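Long-range contacts in leucine--tRNA ligase (Agrobacterium radiobacter, PDB 5AH5), which probably charges tRNA(Leu) with L-leucine at the expense of ATP, releasing AMP and diphosphate: residues Trp189-Arg194 against Gln413-Ser418; Arg224-Glu229 against Lys406-Arg411; Gly591-Arg596 against Pro720-Glu725; Arg596-Phe601 against Asn610-Gly615. All blocks are in the same frame, centred on the assembly; numbering follows the deposited sequence.

Interaction 1. Residues Trp189-Arg194 against Gln413-Ser418; sequences WFVDIR and QNWSIS
Val191 O takes two N-H groups at once: Trp415 N from the partner strand at 3.2 Å, in the plane of the carbonyl, and Ile193 N from two residues further along its own chain at 2.8 Å. The second bond closes an inverse gamma turn centred on Asp192, and there strand 182-191 ends. Val191 N pays the bond back to Trp415 O (2.9 Å), which makes Val191 and Trp415 an antiparallel hydrogen-bonded pair. Their side chains lie side by side and point the same way, Val191 CG2 resting 3.6 Å from Trp415 CE3, with Ile417 CG2 also against that valine methyl. On the other face of the sheet, Phe190 CE1 comes within 3.5 Å of Ser416 OG.

Past the turn the side-chain amide of Asn414 takes over from the ladder. Its OD1 receives Arg194 N at 2.8 Å, almost straight along the C=O axis, while ND2 reaches Asp192 OD1 at 3.2 Å, from 52° out of the carboxylate plane. ND2 also bonds Tyr148 OH, on the neighbouring strand 147-151. At the opposite end Ser418 OG, turned in between its own N and carbonyl carbon (chi1 44°), accepts Trp189 N at 2.7 Å; the indole N-H of Trp189 goes instead to Asp483.

Strands 182-191 and 415-419 are thus antiparallel neighbours in one sheet of the synthetase region, with Val191 and Trp415 against Phe539 of helix 533-546. Asn414 and Ser418 supply side-chain acceptors for the N-H groups of Arg194 and Trp189 at the two ends of the pairing.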
# COMPACT_ATOMS: atom_id res chain seq x y z
N TRP B 189 23.50 1.72 12.03
CA TRP B 189 22.45 0.94 12.64
C TRP B 189 21.65 0.22 11.55
O TRP B 189 21.41 0.78 10.44
CB TRP B 189 21.53 1.79 13.52
CG TRP B 189 22.25 2.30 14.73
CD1 TRP B 189 22.86 3.49 14.85
CD2 TRP B 189 22.42 1.63 15.98
NE1 TRP B 189 23.41 3.62 16.09
CE2 TRP B 189 23.16 2.49 16.81
CE3 TRP B 189 22.04 0.38 16.48
CZ2 TRP B 189 23.51 2.15 18.12
CZ3 TRP B 189 22.35 0.03 17.74
CH2 TRP B 189 23.12 0.92 18.58
N PHE B 190 21.22 -1.00 11.90
CA PHE B 190 20.53 -1.93 11.03
C PHE B 190 19.41 -2.63 11.79
O PHE B 190 19.47 -2.75 13.04
CB PHE B 190 21.49 -3.03 10.59
CG PHE B 190 22.60 -2.55 9.76
CD1 PHE B 190 22.46 -2.44 8.39
CD2 PHE B 190 23.81 -2.18 10.34
CE1 PHE B 190 23.52 -1.99 7.61
CE2 PHE B 190 24.85 -1.74 9.58
CZ PHE B 190 24.71 -1.64 8.21
N VAL B 191 18.42 -3.12 11.04
CA VAL B 191 17.47 -4.11 11.57
C VAL B 191 17.63 -5.41 10.80
O VAL B 191 17.75 -5.42 9.57
CB VAL B 191 16.02 -3.68 11.49
CG1 VAL B 191 15.23 -4.38 12.59
CG2 VAL B 191 15.86 -2.17 11.58
N ASP B 192 17.63 -6.53 11.53
CA ASP B 192 17.85 -7.84 10.94
C ASP B 192 16.59 -8.38 10.24
O ASP B 192 15.96 -9.30 10.70
CB ASP B 192 18.30 -8.81 12.04
CG ASP B 192 18.80 -10.14 11.50
OD1 ASP B 192 18.88 -10.34 10.26
OD2 ASP B 192 19.11 -10.99 12.33
N ILE B 193 16.21 -7.77 9.15
CA ILE B 193 15.11 -8.24 8.30
C ILE B 193 15.40 -9.59 7.59
O ILE B 193 14.48 -10.39 7.32
CB ILE B 193 14.72 -7.13 7.32
CG1 ILE B 193 13.33 -7.37 6.68
CG2 ILE B 193 15.80 -6.92 6.26
CD1 ILE B 193 12.89 -6.18 5.85
N ARG B 194 16.67 -9.86 7.30
CA ARG B 194 17.08 -11.15 6.71
C ARG B 194 16.59 -12.34 7.51
O ARG B 194 16.18 -13.33 6.93
CB ARG B 194 18.58 -11.24 6.42
CG ARG B 194 19.00 -10.46 5.18
CD ARG B 194 20.51 -10.34 5.00
NE ARG B 194 21.09 -11.64 4.70
CZ ARG B 194 21.17 -12.21 3.50
NH1 ARG B 194 20.75 -11.62 2.39
NH2 ARG B 194 21.72 -13.41 3.41
N GLN B 413 18.86 -7.22 1.57
CA GLN B 413 19.94 -6.76 2.49
C GLN B 413 19.33 -6.33 3.84
O GLN B 413 18.19 -5.83 3.92
CB GLN B 413 20.64 -5.60 1.87
CG GLN B 413 21.20 -5.93 0.51
CD GLN B 413 21.90 -4.74 -0.10
OE1 GLN B 413 22.33 -3.84 0.62
NE2 GLN B 413 22.00 -4.72 -1.43
N ASN B 414 20.08 -6.49 4.91
CA ASN B 414 19.63 -5.93 6.17
C ASN B 414 19.45 -4.42 6.05
O ASN B 414 20.08 -3.76 5.22
CB ASN B 414 20.46 -6.38 7.35
CG ASN B 414 20.00 -7.74 7.89
OD1 ASN B 414 18.92 -8.24 7.57
ND2 ASN B 414 20.78 -8.31 8.77
N TRP B 415 18.47 -3.93 6.81
CA TRP B 415 17.91 -2.60 6.65
C TRP B 415 18.71 -1.54 7.44
O TRP B 415 18.59 -1.50 8.68
CB TRP B 415 16.51 -2.71 7.22
CG TRP B 415 15.66 -1.49 7.16
CD1 TRP B 415 15.87 -0.38 6.43
CD2 TRP B 415 14.44 -1.30 7.85
NE1 TRP B 415 14.84 0.52 6.65
CE2 TRP B 415 13.96 -0.04 7.52
CE3 TRP B 415 13.70 -2.10 8.72
CZ2 TRP B 415 12.77 0.45 8.00
CZ3 TRP B 415 12.51 -1.61 9.23
CH2 TRP B 415 12.06 -0.33 8.86
N SER B 416 19.48 -0.69 6.74
CA SER B 416 20.08 0.54 7.30
C SER B 416 19.04 1.55 7.65
O SER B 416 18.35 2.05 6.74
CB SER B 416 20.93 1.31 6.28
OG SER B 416 21.93 0.53 5.78
N ILE B 417 19.01 1.94 8.91
CA ILE B 417 18.08 2.93 9.45
C ILE B 417 18.70 4.22 9.94
O ILE B 417 17.98 5.21 10.11
CB ILE B 417 17.14 2.34 10.52
CG1 ILE B 417 17.91 1.68 11.68
CG2 ILE B 417 16.24 1.32 9.85
CD1 ILE B 417 17.08 1.43 12.93
N SER B 418 20.00 4.24 10.14
CA SER B 418 20.68 5.44 10.58
C SER B 418 20.98 6.40 9.44
O SER B 418 21.48 6.02 8.38
CB SER B 418 21.91 5.13 11.44
OG SER B 418 22.72 4.09 10.92

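Interaction 2. Residues Arg224-Glu229 against Lys406-Arg411. With nucleotides of chain D.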
# COMPACT_ATOMS: atom_id res chain seq x y z
N ARG B 224 14.86 -15.15 -2.69
CA ARG B 224 15.45 -16.40 -2.19
C ARG B 224 15.96 -17.35 -3.33
O ARG B 224 15.23 -17.64 -4.30
CB ARG B 224 14.47 -17.14 -1.28
CG ARG B 224 15.05 -18.38 -0.64
CD ARG B 224 14.14 -18.95 0.43
NE ARG B 224 12.92 -19.50 -0.16
CZ ARG B 224 11.76 -19.69 0.48
NH1 ARG B 224 11.59 -19.37 1.77
NH2 ARG B 224 10.74 -20.19 -0.19
N THR B 225 17.20 -17.81 -3.20
CA THR B 225 17.93 -18.61 -4.21
C THR B 225 18.40 -19.91 -3.56
O THR B 225 18.75 -19.94 -2.37
CB THR B 225 19.16 -17.82 -4.74
OG1 THR B 225 18.71 -16.70 -5.51
CG2 THR B 225 20.06 -18.67 -5.65
N GLU B 226 18.42 -20.98 -4.34
CA GLU B 226 18.89 -22.28 -3.85
C GLU B 226 20.18 -22.67 -4.61
O GLU B 226 20.30 -22.42 -5.81
CB GLU B 226 17.77 -23.32 -4.02
CG GLU B 226 17.46 -24.09 -2.74
CD GLU B 226 16.80 -23.24 -1.66
OE1 GLU B 226 15.91 -22.44 -2.00
OE2 GLU B 226 17.17 -23.37 -0.46
N GLY B 227 21.16 -23.24 -3.90
CA GLY B 227 22.44 -23.63 -4.53
C GLY B 227 23.35 -24.44 -3.61
O GLY B 227 22.88 -25.11 -2.68
N ALA B 228 24.65 -24.39 -3.87
CA ALA B 228 25.62 -25.09 -3.02
C ALA B 228 26.87 -24.26 -2.70
O ALA B 228 27.40 -23.54 -3.56
CB ALA B 228 26.02 -26.41 -3.67
N GLU B 229 27.30 -24.38 -1.44
CA GLU B 229 28.55 -23.77 -0.95
C GLU B 229 29.64 -24.84 -0.94
O GLU B 229 29.47 -25.89 -0.30
CB GLU B 229 28.38 -23.14 0.45
CG GLU B 229 27.78 -21.74 0.44
CD GLU B 229 27.62 -21.14 1.84
OE1 GLU B 229 28.65 -20.80 2.45
OE2 GLU B 229 26.47 -20.99 2.32
N LYS B 406 24.37 -27.61 1.43
CA LYS B 406 23.22 -26.96 0.76
C LYS B 406 23.10 -25.51 1.23
O LYS B 406 23.14 -25.24 2.42
CB LYS B 406 21.91 -27.70 1.07
CG LYS B 406 21.76 -29.00 0.30
CD LYS B 406 20.57 -29.82 0.77
CE LYS B 406 20.49 -31.13 0.01
NZ LYS B 406 19.48 -32.05 0.60
N SER B 407 22.96 -24.60 0.28
CA SER B 407 23.02 -23.17 0.56
C SER B 407 21.72 -22.46 0.15
O SER B 407 21.27 -22.61 -0.99
CB SER B 407 24.20 -22.59 -0.21
OG SER B 407 24.42 -21.23 0.12
N THR B 408 21.12 -21.72 1.09
CA THR B 408 19.99 -20.82 0.79
C THR B 408 20.46 -19.36 0.87
O THR B 408 20.83 -18.89 1.96
CB THR B 408 18.80 -21.04 1.77
OG1 THR B 408 18.42 -22.42 1.80
CG2 THR B 408 17.59 -20.23 1.33
N GLN B 409 20.43 -18.65 -0.26
CA GLN B 409 20.82 -17.22 -0.33
C GLN B 409 19.66 -16.25 -0.61
O GLN B 409 18.70 -16.61 -1.31
CB GLN B 409 21.91 -17.01 -1.38
CG GLN B 409 23.16 -17.89 -1.21
CD GLN B 409 23.91 -17.74 0.13
OE1 GLN B 409 23.72 -16.79 0.90
NE2 GLN B 409 24.77 -18.69 0.41
N TYR B 410 19.76 -15.02 -0.10
CA TYR B 410 18.71 -14.02 -0.25
C TYR B 410 19.27 -12.76 -0.84
O TYR B 410 20.31 -12.30 -0.40
CB TYR B 410 18.07 -13.71 1.11
CG TYR B 410 17.48 -14.92 1.81
CD1 TYR B 410 18.29 -15.78 2.56
CD2 TYR B 410 16.13 -15.20 1.71
CE1 TYR B 410 17.76 -16.90 3.16
CE2 TYR B 410 15.59 -16.29 2.35
CZ TYR B 410 16.40 -17.14 3.06
OH TYR B 410 15.85 -18.22 3.66
N ARG B 411 18.59 -12.16 -1.80
CA ARG B 411 18.95 -10.83 -2.33
C ARG B 411 18.77 -9.68 -1.30
O ARG B 411 19.48 -8.68 -1.34
CB ARG B 411 18.09 -10.56 -3.53
CG ARG B 411 18.27 -9.25 -4.24
CD ARG B 411 17.13 -8.97 -5.20
NE ARG B 411 17.23 -7.59 -5.65
CZ ARG B 411 16.98 -6.50 -4.91
NH1 ARG B 411 16.51 -6.59 -3.66
NH2 ARG B 411 17.17 -5.30 -5.45
P C D 80 13.17 -3.75 -9.29
OP1 C D 80 13.49 -3.13 -7.95
OP2 C D 80 13.48 -3.04 -10.53
O5' C D 80 13.97 -5.11 -9.36
C5' C D 80 14.19 -5.91 -8.22
C4' C D 80 14.86 -7.18 -8.63
O4' C D 80 14.05 -7.91 -9.59
C3' C D 80 16.20 -7.04 -9.35
O3' C D 80 17.22 -6.72 -8.41
C2' C D 80 16.33 -8.43 -9.95
O2' C D 80 16.61 -9.40 -8.98
C1' C D 80 14.90 -8.64 -10.48
N1 C D 80 14.73 -8.13 -11.87
C2 C D 80 15.29 -8.86 -12.92
O2 C D 80 15.86 -9.93 -12.66
N3 C D 80 15.18 -8.40 -14.19
C4 C D 80 14.61 -7.21 -14.41
N4 C D 80 14.53 -6.78 -15.67
C5 C D 80 14.10 -6.41 -13.35
C6 C D 80 14.16 -6.91 -12.11
P A D 81 18.43 -5.72 -8.80
OP1 A D 81 19.24 -5.58 -7.57
OP2 A D 81 17.90 -4.51 -9.45
O5' A D 81 19.27 -6.56 -9.86
C5' A D 81 19.79 -7.82 -9.42
C4' A D 81 20.40 -8.61 -10.55
O4' A D 81 19.37 -9.14 -11.41
C3' A D 81 21.35 -7.88 -11.50
O3' A D 81 22.58 -7.64 -10.83
C2' A D 81 21.38 -8.88 -12.65
O2' A D 81 22.24 -9.98 -12.39
C1' A D 81 19.90 -9.28 -12.72
N9 A D 81 19.18 -8.37 -13.60
C8 A D 81 18.54 -7.20 -13.30
N7 A D 81 18.05 -6.57 -14.34
C5 A D 81 18.42 -7.39 -15.41
C6 A D 81 18.20 -7.29 -16.79
N6 A D 81 17.53 -6.28 -17.37
N1 A D 81 18.70 -8.26 -17.58
C2 A D 81 19.37 -9.27 -17.01
N3 A D 81 19.63 -9.48 -15.72
C4 A D 81 19.13 -8.49 -14.97
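The aliphatic chain of Arg224 runs beside the Tyr410 ring, pointing the same way, with Arg224 CD 3.6 Å from Tyr410 CE2. The guanidinium plane is turned 70° from the ring, and that charged end goes on to salt bridges with Asp198 and Asp202, while Tyr410 OH also bonds Asp198. The other flat group, the Arg411 guanidinium, has C5' of nucleotide C80 of chain D over one face and a phosphate oxygen of A81 of chain D at its edge. Arg411 NE donates to O3' of C80 at 2.9 Å and NH2 to OP1 of A81 at 3.0 Å, a two-point hold on the tRNA backbone; Trp221 adds a cation-pi contact.

From the Arg224/Tyr410 end the backbones pair in antiparallel register as far as Ala228 and Lys406, with Thr225 N to Gln409 O at 2.7 Å the shortest rung. Side chains reinforce it on both faces. Beside Arg224, Thr408 OG1 gives its proton to Glu226 OE2 (2.8 Å), nearly in line with the C-O bond. On the other face Ser407 OG, anti to its backbone N (chi1 -174°), donates to the anti side of Glu229 OE2 at 3.0 Å.

Such a two-stranded antiparallel connection, one strand leaving and one returning, is characteristic of the inserted editing domain of leucyl-tRNA synthetases and their class I relatives, here with Arg411 on the tRNA where the ribbon ends.

Interaction 3. Residues Gly591-Arg596 against Pro720-Glu725; sequences GADAVR and PHISEE
This is a buried helix-to-helix contact in which an aspartate from the first turn of helix 592-601 meets the first turn of helix 720-729. The axes of the short segments 592-596 and 720-725 approach to 9.2 Å at 134°, and the Asp593 carboxylate makes the polar link. Its OD2 accepts Ile722 N at 2.8 Å from the syn side. OD1 has two donors: His721 N at 3.2 Å on its syn lone pair, and His721 ND1 at 2.9 Å, which arrives from above the carboxylate plane although the oxygen lies in the plane of the imidazole. Three bonds thus fix the carboxylate's rotation, and a negative group facing the start of a helix would be favoured by the helix dipole.

Helix 720-729 belongs to the helical anticodon-binding domain of class I synthetases, so Asp593 joins it to the synthetase region that precedes it. Ala592 CB touches His721 CE1 at 3.6 Å. Arg596 and Pro720 reach toward each other tip to tip, the proline CG over one face of the guanidinium and 3.9 Å from NH1. The arginine's charge is spent elsewhere, in a salt bridge with Asp58 of helix 48-66 and a hydrogen bond to Leu113 O.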
# COMPACT_ATOMS: atom_id res chain seq x y z
N GLY B 591 -17.47 22.55 -5.73
CA GLY B 591 -17.84 21.93 -4.49
C GLY B 591 -17.08 20.63 -4.28
O GLY B 591 -16.61 19.98 -5.23
N ALA B 592 -17.00 20.21 -3.03
CA ALA B 592 -16.34 18.94 -2.72
C ALA B 592 -16.94 17.67 -3.41
O ALA B 592 -16.23 16.72 -3.78
CB ALA B 592 -16.37 18.73 -1.23
N ASP B 593 -18.24 17.62 -3.44
CA ASP B 593 -18.93 16.36 -3.93
C ASP B 593 -18.57 16.08 -5.41
O ASP B 593 -18.18 14.98 -5.78
CB ASP B 593 -20.42 16.56 -3.79
CG ASP B 593 -20.90 16.55 -2.35
OD1 ASP B 593 -20.39 15.80 -1.48
OD2 ASP B 593 -21.84 17.31 -2.07
N ALA B 594 -18.63 17.12 -6.23
CA ALA B 594 -18.38 17.00 -7.67
C ALA B 594 -16.95 16.63 -7.94
O ALA B 594 -16.70 15.82 -8.82
CB ALA B 594 -18.76 18.29 -8.38
N VAL B 595 -16.02 17.11 -7.09
CA VAL B 595 -14.64 16.78 -7.23
C VAL B 595 -14.43 15.32 -6.90
O VAL B 595 -13.76 14.59 -7.64
CB VAL B 595 -13.75 17.68 -6.33
CG1 VAL B 595 -12.34 17.22 -6.35
CG2 VAL B 595 -13.80 19.10 -6.87
N ARG B 596 -14.96 14.91 -5.77
CA ARG B 596 -14.75 13.56 -5.31
C ARG B 596 -15.44 12.53 -6.25
O ARG B 596 -14.85 11.47 -6.57
CB ARG B 596 -15.32 13.41 -3.92
CG ARG B 596 -14.57 14.22 -2.85
CD ARG B 596 -15.35 14.26 -1.55
NE ARG B 596 -15.69 12.91 -1.11
CZ ARG B 596 -16.00 12.57 0.14
NH1 ARG B 596 -15.95 13.43 1.15
NH2 ARG B 596 -16.33 11.31 0.39
N PRO B 720 -21.61 13.35 -0.13
CA PRO B 720 -22.22 13.47 1.21
C PRO B 720 -22.86 14.77 1.57
O PRO B 720 -23.84 14.78 2.32
CB PRO B 720 -21.02 13.16 2.17
CG PRO B 720 -19.83 13.52 1.39
CD PRO B 720 -20.20 12.99 -0.02
N HIS B 721 -22.37 15.87 1.03
CA HIS B 721 -22.87 17.20 1.37
C HIS B 721 -24.21 17.51 0.71
O HIS B 721 -25.19 17.96 1.35
CB HIS B 721 -21.87 18.32 0.95
CG HIS B 721 -20.46 18.11 1.46
ND1 HIS B 721 -19.54 17.33 0.81
CD2 HIS B 721 -19.83 18.62 2.55
CE1 HIS B 721 -18.40 17.36 1.47
NE2 HIS B 721 -18.56 18.10 2.55
N ILE B 722 -24.23 17.34 -0.61
CA ILE B 722 -25.46 17.48 -1.39
C ILE B 722 -26.53 16.52 -0.87
O ILE B 722 -27.70 16.81 -0.86
CB ILE B 722 -25.17 17.18 -2.89
CG1 ILE B 722 -24.85 18.50 -3.60
CG2 ILE B 722 -26.34 16.49 -3.59
CD1 ILE B 722 -23.93 18.35 -4.82
N SER B 723 -26.12 15.35 -0.47
CA SER B 723 -27.07 14.38 0.07
C SER B 723 -27.76 14.84 1.34
O SER B 723 -28.96 14.62 1.48
CB SER B 723 -26.39 13.06 0.28
OG SER B 723 -26.04 12.53 -0.99
N GLU B 724 -27.00 15.47 2.26
CA GLU B 724 -27.57 16.03 3.45
C GLU B 724 -28.49 17.14 3.05
O GLU B 724 -29.56 17.26 3.64
CB GLU B 724 -26.51 16.59 4.45
CG GLU B 724 -25.60 15.55 5.08
CD GLU B 724 -26.29 14.53 5.99
OE1 GLU B 724 -27.48 14.71 6.25
OE2 GLU B 724 -25.65 13.48 6.38
N GLU B 725 -28.10 17.95 2.07
CA GLU B 725 -28.93 19.08 1.70
C GLU B 725 -30.31 18.56 1.24
O GLU B 725 -31.34 19.07 1.64
CB GLU B 725 -28.26 19.86 0.54
CG GLU B 725 -28.92 21.17 0.12
CD GLU B 725 -28.60 22.36 1.02
OE1 GLU B 725 -27.72 22.28 1.91
OE2 GLU B 725 -29.20 23.42 0.78

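Interaction 4. Residues Arg596-Phe601 against Asn610-Gly615. With nucleotides of chain D.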
# COMPACT_ATOMS: atom_id res chain seq x y z
N ARG B 596 -14.96 14.91 -5.77
CA ARG B 596 -14.75 13.56 -5.31
C ARG B 596 -15.44 12.53 -6.25
O ARG B 596 -14.85 11.47 -6.57
CB ARG B 596 -15.32 13.41 -3.92
CG ARG B 596 -14.57 14.22 -2.85
CD ARG B 596 -15.35 14.26 -1.55
NE ARG B 596 -15.69 12.91 -1.11
CZ ARG B 596 -16.00 12.57 0.14
NH1 ARG B 596 -15.95 13.43 1.15
NH2 ARG B 596 -16.33 11.31 0.39
N CYS B 597 -16.66 12.84 -6.67
CA CYS B 597 -17.43 11.92 -7.61
C CYS B 597 -16.80 11.81 -9.00
O CYS B 597 -16.77 10.72 -9.56
CB CYS B 597 -18.87 12.39 -7.74
SG CYS B 597 -19.84 11.99 -6.25
N TYR B 598 -16.22 12.90 -9.53
CA TYR B 598 -15.42 12.80 -10.78
C TYR B 598 -14.28 11.87 -10.62
O TYR B 598 -14.09 11.01 -11.47
CB TYR B 598 -14.95 14.18 -11.27
CG TYR B 598 -13.90 14.23 -12.39
CD1 TYR B 598 -14.17 13.79 -13.71
CD2 TYR B 598 -12.62 14.72 -12.13
CE1 TYR B 598 -13.19 13.87 -14.72
CE2 TYR B 598 -11.65 14.80 -13.14
CZ TYR B 598 -11.95 14.36 -14.44
OH TYR B 598 -10.98 14.46 -15.42
N LEU B 599 -13.49 11.98 -9.55
CA LEU B 599 -12.37 11.03 -9.37
C LEU B 599 -12.81 9.61 -9.21
O LEU B 599 -12.06 8.67 -9.54
CB LEU B 599 -11.49 11.39 -8.16
CG LEU B 599 -10.70 12.71 -8.39
CD1 LEU B 599 -10.25 13.29 -7.04
CD2 LEU B 599 -9.51 12.48 -9.31
N LEU B 600 -13.95 9.41 -8.57
CA LEU B 600 -14.38 8.05 -8.31
C LEU B 600 -15.08 7.44 -9.57
O LEU B 600 -14.98 6.26 -9.80
CB LEU B 600 -15.31 7.99 -7.08
CG LEU B 600 -14.65 8.24 -5.68
CD1 LEU B 600 -15.66 7.88 -4.61
CD2 LEU B 600 -13.43 7.39 -5.50
N PHE B 601 -15.78 8.24 -10.32
CA PHE B 601 -16.53 7.77 -11.51
C PHE B 601 -15.67 7.72 -12.80
O PHE B 601 -16.02 7.06 -13.74
CB PHE B 601 -17.77 8.65 -11.70
CG PHE B 601 -18.61 8.31 -12.91
CD1 PHE B 601 -19.32 7.13 -12.97
CD2 PHE B 601 -18.75 9.24 -13.96
CE1 PHE B 601 -20.10 6.81 -14.09
CE2 PHE B 601 -19.57 8.97 -15.06
CZ PHE B 601 -20.24 7.75 -15.14
N ASN B 610 -6.17 11.21 -16.23
CA ASN B 610 -5.60 12.45 -16.75
C ASN B 610 -6.45 13.59 -16.32
O ASN B 610 -7.51 13.79 -16.86
CB ASN B 610 -5.38 12.38 -18.27
CG ASN B 610 -4.34 11.31 -18.63
OD1 ASN B 610 -3.57 10.85 -17.80
ND2 ASN B 610 -4.40 10.83 -19.83
N TRP B 611 -5.97 14.37 -15.33
CA TRP B 611 -6.83 15.32 -14.66
C TRP B 611 -7.05 16.54 -15.54
O TRP B 611 -6.08 17.09 -16.05
CB TRP B 611 -6.25 15.77 -13.29
CG TRP B 611 -6.99 16.91 -12.75
CD1 TRP B 611 -6.75 18.21 -13.01
CD2 TRP B 611 -8.13 16.88 -11.88
NE1 TRP B 611 -7.69 19.00 -12.36
CE2 TRP B 611 -8.53 18.18 -11.66
CE3 TRP B 611 -8.82 15.86 -11.25
CZ2 TRP B 611 -9.60 18.49 -10.89
CZ3 TRP B 611 -9.89 16.18 -10.47
CH2 TRP B 611 -10.28 17.46 -10.30
N GLU B 612 -8.31 16.97 -15.67
CA GLU B 612 -8.70 18.27 -16.27
C GLU B 612 -9.38 19.12 -15.18
O GLU B 612 -10.30 18.62 -14.56
CB GLU B 612 -9.73 18.02 -17.40
CG GLU B 612 -9.29 17.00 -18.45
CD GLU B 612 -10.43 16.24 -19.13
OE1 GLU B 612 -11.13 15.41 -18.47
OE2 GLU B 612 -10.58 16.45 -20.36
N ASP B 613 -8.97 20.38 -14.98
CA ASP B 613 -9.62 21.29 -13.97
C ASP B 613 -11.12 21.51 -14.18
O ASP B 613 -11.87 21.77 -13.22
CB ASP B 613 -8.98 22.69 -13.94
CG ASP B 613 -7.58 22.69 -13.35
OD1 ASP B 613 -7.44 22.74 -12.09
OD2 ASP B 613 -6.64 22.70 -14.19
N SER B 614 -11.53 21.45 -15.43
CA SER B 614 -12.93 21.54 -15.78
C SER B 614 -13.60 20.16 -15.76
O SER B 614 -14.79 20.10 -15.92
CB SER B 614 -13.08 22.17 -17.17
OG SER B 614 -12.78 21.20 -18.17
N GLY B 615 -12.84 19.07 -15.61
CA GLY B 615 -13.36 17.70 -15.55
C GLY B 615 -14.56 17.41 -14.61
O GLY B 615 -15.38 16.65 -14.95
P A D 25 -26.02 7.93 -17.79
OP1 A D 25 -27.04 8.76 -17.18
OP2 A D 25 -26.00 7.57 -19.20
O5' A D 25 -24.58 8.56 -17.47
C5' A D 25 -24.04 9.55 -18.28
C4' A D 25 -22.57 9.69 -18.00
O4' A D 25 -21.93 8.41 -18.20
C3' A D 25 -21.90 10.63 -18.99
O3' A D 25 -21.98 11.96 -18.54
C2' A D 25 -20.50 10.09 -19.11
O2' A D 25 -19.60 10.56 -18.16
C1' A D 25 -20.74 8.58 -18.94
N9 A D 25 -20.86 7.88 -20.21
C8 A D 25 -21.95 7.23 -20.74
N7 A D 25 -21.71 6.64 -21.88
C5 A D 25 -20.37 6.94 -22.14
C6 A D 25 -19.51 6.60 -23.19
N6 A D 25 -19.88 5.87 -24.24
N1 A D 25 -18.22 7.02 -23.12
C2 A D 25 -17.85 7.75 -22.06
N3 A D 25 -18.58 8.14 -21.01
C4 A D 25 -19.83 7.66 -21.09
P C D 24 -27.62 2.65 -19.45
OP1 C D 24 -28.92 2.92 -18.88
OP2 C D 24 -27.28 2.91 -20.83
O5' C D 24 -26.55 3.55 -18.65
C5' C D 24 -26.57 3.61 -17.21
C4' C D 24 -25.34 4.36 -16.69
O4' C D 24 -24.16 3.55 -16.87
C3' C D 24 -24.99 5.63 -17.42
O3' C D 24 -25.93 6.62 -16.99
C2' C D 24 -23.55 5.81 -17.04
O2' C D 24 -23.31 6.12 -15.67
C1' C D 24 -23.06 4.37 -17.16
N1 C D 24 -22.54 4.05 -18.49
C2 C D 24 -21.26 4.49 -18.79
O2 C D 24 -20.62 5.10 -17.92
N3 C D 24 -20.74 4.23 -20.01
C4 C D 24 -21.47 3.58 -20.92
N4 C D 24 -20.90 3.30 -22.10
C5 C D 24 -22.81 3.16 -20.66
C6 C D 24 -23.30 3.41 -19.44
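Tyr598 turns the edge of its ring toward the face of Trp611 in an offset edge-to-face pair, the planes 72° apart and the Tyr598 ring centre 5.2 Å from that of the tryptophan's six-membered ring. The closest atoms are Tyr598 CE2 and Trp611 CZ3, at 3.5 Å. The tyrosine leaves the helix with CG anti to its backbone N (chi1 168°), which sets CG on the side of the 610-615 loop.

One face of that ring is taken by Gly615. Its CA sits 4.0 Å from the ring centre of Tyr598, only 21° off the normal, a CH-pi contact, and the peptide continues over the same face with Gly615 O 3.3 Å from Tyr598 CD1. A glycine with no side chain lets the backbone lie this close, at the end of the type I turn that begins at Glu612. Leu599 crosses Trp611 at about a right angle and brings CD2 to its edge, 3.9 Å from CZ3.

Phe601 brings its edge to the ribose of A25 of chain D, lies near the C24 ribose O2' of that chain, and also touches helices 617-632 and 678-695. Through Tyr598 and Leu599 meeting Trp611 and Gly615, the loop that links strand 609-610 to helix 617-632 folds back onto helix 592-601.

The four contacts form two pairs on opposite sides of the chain's centre. Interactions 1 and 2 lie 20 Å apart centre to centre and touch where Arg194 NH1 approaches Tyr410 O at 2.9 Å, a probable hydrogen bond. Along the chain, 189-194 precedes 224-229 and 406-411 precedes 413-418, so the editing-domain ribbon emerges from the pairing of interaction 1. Interactions 3 and 4 follow later, 14 Å apart, sharing helix 592-601 and Arg596; the loop at 610-615 returns to that helix before the chain reaches 720-725. Some 41 to 56 Å separate the pairs' centres: one pair sits at the editing-domain junction, the other where synthetase core and anticodon-binding helices meet.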